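Galactitol-1-phosphate 5-dehydrogenase (Escherichia coli, PDB 4UEJ) catalyses the NAD-dependent oxidation of galactitol 1-phosphate to D-tagatose 6-phosphate, as a zinc-containing homodimeric dehydrogenase of the galactitol pathway. Local coordinates at residues D73-G78 against V123-V128; P88-P93 against S292-Q297. All coordinates share one frame; numbering follows the deposited sequence.

Interaction 1: D73-G78 against V123-V128; sequences DDLHPG and VKRKNV
Asp-74 and Arg-125 reach toward each other from opposite directions and join in a two-pronged salt bridge. Arg-125 presents NE and NH2 side-on, and each nitrogen takes one carboxylate oxygen. The bond from Arg-125 NE to Asp-74 OD1 is 2.9 Å long and nearly straight, at 172°. It uses the syn side of OD1 and lies in the guanidinium plane. The second bond, Arg-125 NH2 to Asp-74 OD2, is also 2.9 Å but more bent, and it reaches OD2 from above the carboxylate plane. The two flat groups are therefore not coplanar; their planes stand 35° apart.

Leu-75 sets CD1 over one face of the guanidinium, toward its rim. This CD1 is 3.6 Å from Arg-125 NE and 3.5 Å from Val-128 CG2. One methyl thus touches both the charged group and the apolar residue after the turn. The two bonds and this methyl together limit rotation of the guanidinium.

Arg-125 leaves the backbone with CG anti to its N (chi1 168°) and then bends at chi2, which turns the guanidinium toward the Asp-74 carboxylate. The backbone bond from Val-128 N to Arg-125 O, 3.2 Å, closes the turn. Val-128 also packs on Val-28 and Val-30 of strand 27-36. The contact fixes the loop between strands 60-68 and 80-83 to the turn joining strands 120-124 and 128-130, within the GroES-like domain of zinc-containing alcohol dehydrogenases.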
ATOM      1  N   ASP A  73      10.738  40.643  -5.171  1.00 35.90           N
ATOM      2  CA  ASP A  73      10.741  41.704  -4.168  1.00 42.69           C
ATOM      3  C   ASP A  73      10.996  41.207  -2.746  1.00 40.31           C
ATOM      4  O   ASP A  73      11.149  42.014  -1.824  1.00 43.69           O
ATOM      5  CB  ASP A  73       9.417  42.488  -4.219  1.00 51.62           C
ATOM      6  CG  ASP A  73       8.189  41.630  -3.894  1.00 54.66           C
ATOM      7  OD1 ASP A  73       8.333  40.462  -3.476  1.00 55.91           O
ATOM      8  OD2 ASP A  73       7.060  42.142  -4.053  1.00 58.65           O
ATOM      9  N   ASP A  74      11.056  39.891  -2.564  1.00 33.66           N
ATOM     10  CA  ASP A  74      11.194  39.344  -1.219  1.00 31.12           C
ATOM     11  C   ASP A  74      12.521  38.616  -1.011  1.00 35.32           C
ATOM     12  O   ASP A  74      12.705  37.914  -0.019  1.00 43.89           O
ATOM     13  CB  ASP A  74      10.010  38.424  -0.899  1.00 32.65           C
ATOM     14  CG  ASP A  74       9.968  37.175  -1.770  1.00 34.20           C
ATOM     15  OD1 ASP A  74      10.593  37.153  -2.853  1.00 30.79           O
ATOM     16  OD2 ASP A  74       9.285  36.213  -1.368  1.00 35.40           O
ATOM     17  N   LEU A  75      13.450  38.805  -1.941  1.00 32.66           N
ATOM     18  CA  LEU A  75      14.805  38.291  -1.792  1.00 31.56           C
ATOM     19  C   LEU A  75      15.809  39.312  -2.286  1.00 33.95           C
ATOM     20  O   LEU A  75      15.516  40.108  -3.177  1.00 36.36           O
ATOM     21  CB  LEU A  75      14.994  36.978  -2.547  1.00 32.67           C
ATOM     22  CG  LEU A  75      14.435  35.701  -1.929  1.00 30.36           C
ATOM     23  CD1 LEU A  75      14.835  34.536  -2.803  1.00 28.41           C
ATOM     24  CD2 LEU A  75      14.929  35.508  -0.500  1.00 28.94           C
ATOM     25  N   HIS A  76      17.002  39.278  -1.708  1.00 29.42           N
ATOM     26  CA  HIS A  76      18.019  40.262  -2.028  1.00 30.95           C
ATOM     27  C   HIS A  76      19.381  39.593  -2.094  1.00 32.76           C
ATOM     28  O   HIS A  76      19.580  38.540  -1.479  1.00 29.23           O
ATOM     29  CB  HIS A  76      17.998  41.388  -0.990  1.00 38.63           C
ATOM     30  CG  HIS A  76      16.666  42.063  -0.873  1.00 43.97           C
ATOM     31  ND1 HIS A  76      15.636  41.550  -0.114  1.00 43.05           N
ATOM     32  CD2 HIS A  76      16.184  43.190  -1.447  1.00 45.80           C
ATOM     33  CE1 HIS A  76      14.581  42.341  -0.213  1.00 42.08           C
ATOM     34  NE2 HIS A  76      14.887  43.342  -1.018  1.00 45.15           N
ATOM     35  N   PRO A  77      20.311  40.177  -2.868  1.00 31.60           N
ATOM     36  CA  PRO A  77      21.689  39.677  -2.911  1.00 37.00           C
ATOM     37  C   PRO A  77      22.273  39.483  -1.511  1.00 36.27           C
ATOM     38  O   PRO A  77      22.202  40.385  -0.675  1.00 37.34           O
ATOM     39  CB  PRO A  77      22.437  40.779  -3.666  1.00 39.84           C
ATOM     40  CG  PRO A  77      21.404  41.389  -4.545  1.00 36.92           C
ATOM     41  CD  PRO A  77      20.111  41.324  -3.774  1.00 34.18           C
ATOM     42  N   GLY A  78      22.830  38.305  -1.259  1.00 32.59           N
ATOM     43  CA  GLY A  78      23.392  37.997   0.043  1.00 31.93           C
ATOM     44  C   GLY A  78      22.506  37.103   0.887  1.00 29.68           C
ATOM     45  O   GLY A  78      22.979  36.489   1.839  1.00 32.86           O
ATOM     46  N   VAL A 123      17.630  30.081 -11.375  1.00 19.72           N
ATOM     47  CA  VAL A 123      16.400  29.318 -11.140  1.00 18.83           C
ATOM     48  C   VAL A 123      15.230  30.264 -10.883  1.00 19.21           C
ATOM     49  O   VAL A 123      15.428  31.465 -10.709  1.00 20.03           O
ATOM     50  CB  VAL A 123      16.527  28.353  -9.932  1.00 20.76           C
ATOM     51  CG1 VAL A 123      17.696  27.390 -10.113  1.00 17.29           C
ATOM     52  CG2 VAL A 123      16.677  29.132  -8.635  1.00 17.37           C
ATOM     53  N   LYS A 124      14.012  29.726 -10.843  1.00 18.76           N
ATOM     54  CA  LYS A 124      12.851  30.537 -10.489  1.00 19.21           C
ATOM     55  C   LYS A 124      12.870  30.887  -9.007  1.00 18.70           C
ATOM     56  O   LYS A 124      13.407  30.138  -8.194  1.00 17.69           O
ATOM     57  CB  LYS A 124      11.544  29.813 -10.824  1.00 19.02           C
ATOM     58  CG  LYS A 124      11.454  29.308 -12.245  1.00 19.59           C
ATOM     59  CD  LYS A 124      11.720  30.394 -13.257  1.00 25.89           C
ATOM     60  CE  LYS A 124      11.618  29.815 -14.660  1.00 32.96           C
ATOM     61  NZ  LYS A 124      11.941  30.798 -15.725  1.00 30.41           N
ATOM     62  N   ARG A 125      12.284  32.031  -8.665  1.00 19.58           N
ATOM     63  CA  ARG A 125      12.054  32.388  -7.263  1.00 21.63           C
ATOM     64  C   ARG A 125      11.437  31.226  -6.487  1.00 22.60           C
ATOM     65  O   ARG A 125      11.808  30.951  -5.341  1.00 18.67           O
ATOM     66  CB  ARG A 125      11.145  33.622  -7.167  1.00 22.85           C
ATOM     67  CG  ARG A 125      10.610  33.911  -5.761  1.00 27.68           C
ATOM     68  CD  ARG A 125      11.736  34.205  -4.789  1.00 31.84           C
ATOM     69  NE  ARG A 125      11.252  34.406  -3.425  1.00 34.39           N
ATOM     70  CZ  ARG A 125      11.158  33.444  -2.508  1.00 28.57           C
ATOM     71  NH1 ARG A 125      11.506  32.196  -2.802  1.00 18.68           N
ATOM     72  NH2 ARG A 125      10.713  33.730  -1.292  1.00 32.27           N
ATOM     73  N   LYS A 126      10.510  30.522  -7.122  1.00 17.94           N
ATOM     74  CA  LYS A 126       9.821  29.427  -6.455  1.00 19.92           C
ATOM     75  C   LYS A 126      10.729  28.218  -6.243  1.00 16.23           C
ATOM     76  O   LYS A 126      10.343  27.267  -5.569  1.00 14.83           O
ATOM     77  CB  LYS A 126       8.576  29.024  -7.240  1.00 20.41           C
ATOM     78  CG  LYS A 126       7.424  30.012  -7.061  1.00 28.70           C
ATOM     79  CD  LYS A 126       6.119  29.465  -7.604  1.00 37.19           C
ATOM     80  CE  LYS A 126       4.927  30.032  -6.845  1.00 41.84           C
ATOM     81  NZ  LYS A 126       4.949  31.522  -6.814  1.00 42.70           N
ATOM     82  N   ASN A 127      11.931  28.265  -6.817  1.00 15.79           N
ATOM     83  CA  ASN A 127      12.918  27.199  -6.645  1.00 14.90           C
ATOM     84  C   ASN A 127      13.965  27.500  -5.573  1.00 14.69           C
ATOM     85  O   ASN A 127      14.978  26.814  -5.494  1.00 15.42           O
ATOM     86  CB  ASN A 127      13.652  26.912  -7.963  1.00 15.60           C
ATOM     87  CG  ASN A 127      12.766  26.281  -9.011  1.00 25.53           C
ATOM     88  OD1 ASN A 127      12.710  26.754 -10.152  1.00 27.82           O
ATOM     89  ND2 ASN A 127      12.079  25.196  -8.642  1.00 20.96           N
ATOM     90  N   VAL A 128      13.752  28.538  -4.772  1.00 15.18           N
ATOM     91  CA  VAL A 128      14.631  28.747  -3.622  1.00 15.07           C
ATOM     92  C   VAL A 128      13.814  28.955  -2.360  1.00 19.85           C
ATOM     93  O   VAL A 128      12.679  29.440  -2.402  1.00 16.07           O
ATOM     94  CB  VAL A 128      15.588  29.945  -3.806  1.00 16.16           C
ATOM     95  CG1 VAL A 128      16.562  29.688  -4.948  1.00 21.08           C
ATOM     96  CG2 VAL A 128      14.816  31.219  -4.044  1.00 17.47           C
TER

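Interaction 2: P88-P93 against S292-Q297; sequences PCFTCP and SPWPGQ. With ZN (zinc ion), chain C.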
ATOM      1  N   PRO A  88       6.815  22.601 -10.359  1.00 16.34           N
ATOM      2  CA  PRO A  88       5.518  22.228 -10.926  1.00 16.94           C
ATOM      3  C   PRO A  88       4.981  23.337 -11.826  1.00 17.64           C
ATOM      4  O   PRO A  88       5.480  24.476 -11.784  1.00 17.63           O
ATOM      5  CB  PRO A  88       4.628  22.026  -9.695  1.00 22.81           C
ATOM      6  CG  PRO A  88       5.286  22.741  -8.598  1.00 23.03           C
ATOM      7  CD  PRO A  88       6.743  22.908  -8.922  1.00 20.09           C
ATOM      8  N   CYS A  89       3.968  23.017 -12.624  1.00 18.41           N
ATOM      9  CA  CYS A  89       3.384  23.992 -13.547  1.00 19.28           C
ATOM     10  C   CYS A  89       2.406  24.923 -12.824  1.00 24.20           C
ATOM     11  O   CYS A  89       2.159  26.051 -13.280  1.00 20.09           O
ATOM     12  CB  CYS A  89       2.686  23.283 -14.718  1.00 20.28           C
ATOM     13  SG  CYS A  89       1.004  22.663 -14.382  1.00 20.87           S
ATOM     14  N   PHE A  90       1.859  24.427 -11.710  1.00 20.37           N
ATOM     15  CA  PHE A  90       0.934  25.148 -10.829  1.00 22.78           C
ATOM     16  C   PHE A  90      -0.432  25.444 -11.432  1.00 23.46           C
ATOM     17  O   PHE A  90      -1.221  26.192 -10.840  1.00 25.44           O
ATOM     18  CB  PHE A  90       1.551  26.467 -10.349  1.00 19.29           C
ATOM     19  CG  PHE A  90       2.690  26.285  -9.407  1.00 18.53           C
ATOM     20  CD1 PHE A  90       2.489  25.724  -8.161  1.00 22.03           C
ATOM     21  CD2 PHE A  90       3.966  26.698  -9.760  1.00 21.27           C
ATOM     22  CE1 PHE A  90       3.547  25.560  -7.288  1.00 19.84           C
ATOM     23  CE2 PHE A  90       5.025  26.535  -8.895  1.00 21.98           C
ATOM     24  CZ  PHE A  90       4.813  25.975  -7.655  1.00 22.93           C
ATOM     25  N   THR A  91      -0.730  24.869 -12.593  1.00 21.14           N
ATOM     26  CA  THR A  91      -1.995  25.187 -13.256  1.00 22.43           C
ATOM     27  C   THR A  91      -2.773  23.970 -13.762  1.00 23.10           C
ATOM     28  O   THR A  91      -3.864  24.127 -14.297  1.00 24.32           O
ATOM     29  CB  THR A  91      -1.774  26.132 -14.455  1.00 23.14           C
ATOM     30  OG1 THR A  91      -0.987  25.469 -15.450  1.00 23.07           O
ATOM     31  CG2 THR A  91      -1.067  27.411 -14.005  1.00 22.80           C
ATOM     32  N   CYS A  92      -2.218  22.771 -13.601  1.00 22.50           N
ATOM     33  CA  CYS A  92      -2.936  21.548 -13.982  1.00 23.31           C
ATOM     34  C   CYS A  92      -3.792  21.094 -12.801  1.00 29.28           C
ATOM     35  O   CYS A  92      -3.595  21.573 -11.688  1.00 22.63           O
ATOM     36  CB  CYS A  92      -1.966  20.446 -14.391  1.00 22.95           C
ATOM     37  SG  CYS A  92      -0.987  19.801 -13.013  1.00 21.48           S
ATOM     38  N   PRO A  93      -4.755  20.184 -13.037  1.00 24.46           N
ATOM     39  CA  PRO A  93      -5.628  19.758 -11.937  1.00 24.79           C
ATOM     40  C   PRO A  93      -4.873  19.172 -10.750  1.00 23.63           C
ATOM     41  O   PRO A  93      -5.251  19.456  -9.618  1.00 23.53           O
ATOM     42  CB  PRO A  93      -6.518  18.695 -12.590  1.00 26.25           C
ATOM     43  CG  PRO A  93      -6.589  19.111 -14.012  1.00 27.04           C
ATOM     44  CD  PRO A  93      -5.214  19.644 -14.333  1.00 25.77           C
ATOM     45  N   SER A 292       1.198  21.446  -0.010  0.75 21.96           N
ATOM     46  CA  SER A 292       0.658  22.798  -0.052  0.75 24.08           C
ATOM     47  C   SER A 292       0.551  23.385   1.354  0.75 25.26           C
ATOM     48  O   SER A 292       0.210  22.668   2.294  0.75 27.43           O
ATOM     49  CB  SER A 292      -0.708  22.790  -0.737  0.75 23.61           C
ATOM     50  OG  SER A 292      -1.344  24.043  -0.599  0.75 26.01           O
ATOM     51  N   PRO A 293       0.841  24.692   1.503  1.00 24.54           N
ATOM     52  CA  PRO A 293       1.266  25.603   0.432  1.00 29.10           C
ATOM     53  C   PRO A 293       2.733  25.433   0.049  1.00 28.55           C
ATOM     54  O   PRO A 293       3.571  25.182   0.918  1.00 26.91           O
ATOM     55  CB  PRO A 293       1.019  26.984   1.036  1.00 30.52           C
ATOM     56  CG  PRO A 293       1.228  26.781   2.490  1.00 29.07           C
ATOM     57  CD  PRO A 293       0.751  25.387   2.801  1.00 26.98           C
ATOM     58  N   TRP A 294       3.012  25.556  -1.246  1.00 25.47           N
ATOM     59  CA  TRP A 294       4.352  25.384  -1.813  1.00 24.07           C
ATOM     60  C   TRP A 294       5.448  26.130  -1.045  1.00 20.24           C
ATOM     61  O   TRP A 294       5.280  27.304  -0.737  1.00 23.06           O
ATOM     62  CB  TRP A 294       4.348  25.859  -3.270  1.00 22.88           C
ATOM     63  CG  TRP A 294       5.652  25.665  -3.962  1.00 18.24           C
ATOM     64  CD1 TRP A 294       6.618  26.609  -4.185  1.00 18.91           C
ATOM     65  CD2 TRP A 294       6.152  24.438  -4.509  1.00 20.20           C
ATOM     66  NE1 TRP A 294       7.687  26.040  -4.843  1.00 23.41           N
ATOM     67  CE2 TRP A 294       7.426  24.710  -5.050  1.00 17.81           C
ATOM     68  CE3 TRP A 294       5.644  23.135  -4.594  1.00 16.90           C
ATOM     69  CZ2 TRP A 294       8.193  23.734  -5.675  1.00 17.47           C
ATOM     70  CZ3 TRP A 294       6.407  22.165  -5.207  1.00 22.10           C
ATOM     71  CH2 TRP A 294       7.675  22.467  -5.736  1.00 16.89           C
ATOM     72  N   PRO A 295       6.583  25.460  -0.756  1.00 18.99           N
ATOM     73  CA  PRO A 295       6.920  24.069  -1.088  1.00 16.24           C
ATOM     74  C   PRO A 295       6.392  23.042  -0.096  1.00 16.60           C
ATOM     75  O   PRO A 295       6.529  21.840  -0.334  1.00 15.92           O
ATOM     76  CB  PRO A 295       8.451  24.075  -1.074  1.00 18.03           C
ATOM     77  CG  PRO A 295       8.786  25.086  -0.014  1.00 18.36           C
ATOM     78  CD  PRO A 295       7.735  26.173  -0.174  1.00 18.65           C
ATOM     79  N   GLY A 296       5.817  23.495   1.014  1.00 14.07           N
ATOM     80  CA  GLY A 296       5.174  22.567   1.928  1.00 13.02           C
ATOM     81  C   GLY A 296       5.710  22.648   3.336  1.00 15.85           C
ATOM     82  O   GLY A 296       6.828  23.116   3.562  1.00 15.40           O
ATOM     83  N   GLN A 297       4.906  22.195   4.292  1.00 15.18           N
ATOM     84  CA  GLN A 297       5.310  22.255   5.684  1.00 16.50           C
ATOM     85  C   GLN A 297       6.593  21.475   5.932  1.00 14.31           C
ATOM     86  O   GLN A 297       7.332  21.801   6.867  1.00 12.81           O
ATOM     87  CB  GLN A 297       4.193  21.741   6.594  1.00 24.00           C
ATOM     88  CG  GLN A 297       3.997  20.239   6.567  1.00 35.65           C
ATOM     89  CD  GLN A 297       3.984  19.653   7.963  1.00 52.04           C
ATOM     90  OE1 GLN A 297       4.474  20.273   8.912  1.00 57.93           O
ATOM     91  NE2 GLN A 297       3.418  18.459   8.102  1.00 54.85           N
TER
HETATM   92 ZN    ZN C1347       1.028  20.953 -12.774  1.00 17.95          ZN
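Trp-294 reaches across to Pro-88 and Phe-90 with one face of its indole. Its side chain starts at CB, which is 4.1 Å from Phe-90 CE1. CG lies anti to the backbone N (chi1 -177°), which extends the indole toward the zinc-binding loop. The five-membered ring comes next, and Phe-90 points its edge at it. Phe-90 CZ is 3.7 Å from Trp-294 CD2, and CE1 touches CG and CD2 beside it. The ring planes stand at 87° with centroids 5.0 Å apart, a T-shaped pair. NE1 has CZ of Phe-90 nearby, but its polar partner is the carbonyl O of Lys-126, to which it donates a hydrogen bond.

Farther out, the six-membered ring meets Pro-88. Pro-88 CG lies 3.9 Å from the centroid of this ring, 23° off its normal, in a CH-pi contact. At the far end, Trp-294 CH2 is 3.3 Å from Pro-88 CD. Pro-88 CG also lies over a face of the Phe-90 ring, so the proline sits in the angle between the two aromatic rings. Pro-295 CB covers the opposite face of the indole. Tyr-290 stacks with the indole, and Tyr-100 meets it edge-to-face.

The same loop binds zinc through Cys-89 SG and Cys-92 SG, with Cys-95 and Cys-103 completing the four-cysteine site. Thr-91 N donates a hydrogen bond of 3.3 Å to Cys-89 SG, which probably stabilises the thiolate. Between the two segments themselves, the attraction comes from CH groups meeting a pi face, an apolar contact with a weak electrostatic component. It joins the loop of the second zinc site to the Trp-294 loop without using any metal ligand.

How the interactions relate
From the N terminus, the chain leaves strand 60-68 and enters 73-78, the first half of interaction 1. It then passes through 88-93, the first half of interaction 2, which carries two of the four zinc cysteines. At 123-128 it returns to close interaction 1, a loop of 44 intervening residues. Interaction 2 closes much later, at 292-297, after the chain has run through the parallel Rossmann-type sheet. The two closures cross rather than nest. Interaction 1 stays among the loops of the mixed sheet, whereas interaction 2 ties the zinc-binding loop to the loop between edge strand 282-285 of the parallel sheet and helix 297-307. Lys-126, in the second half of interaction 1, bridges the two by packing its side chain on Phe-90.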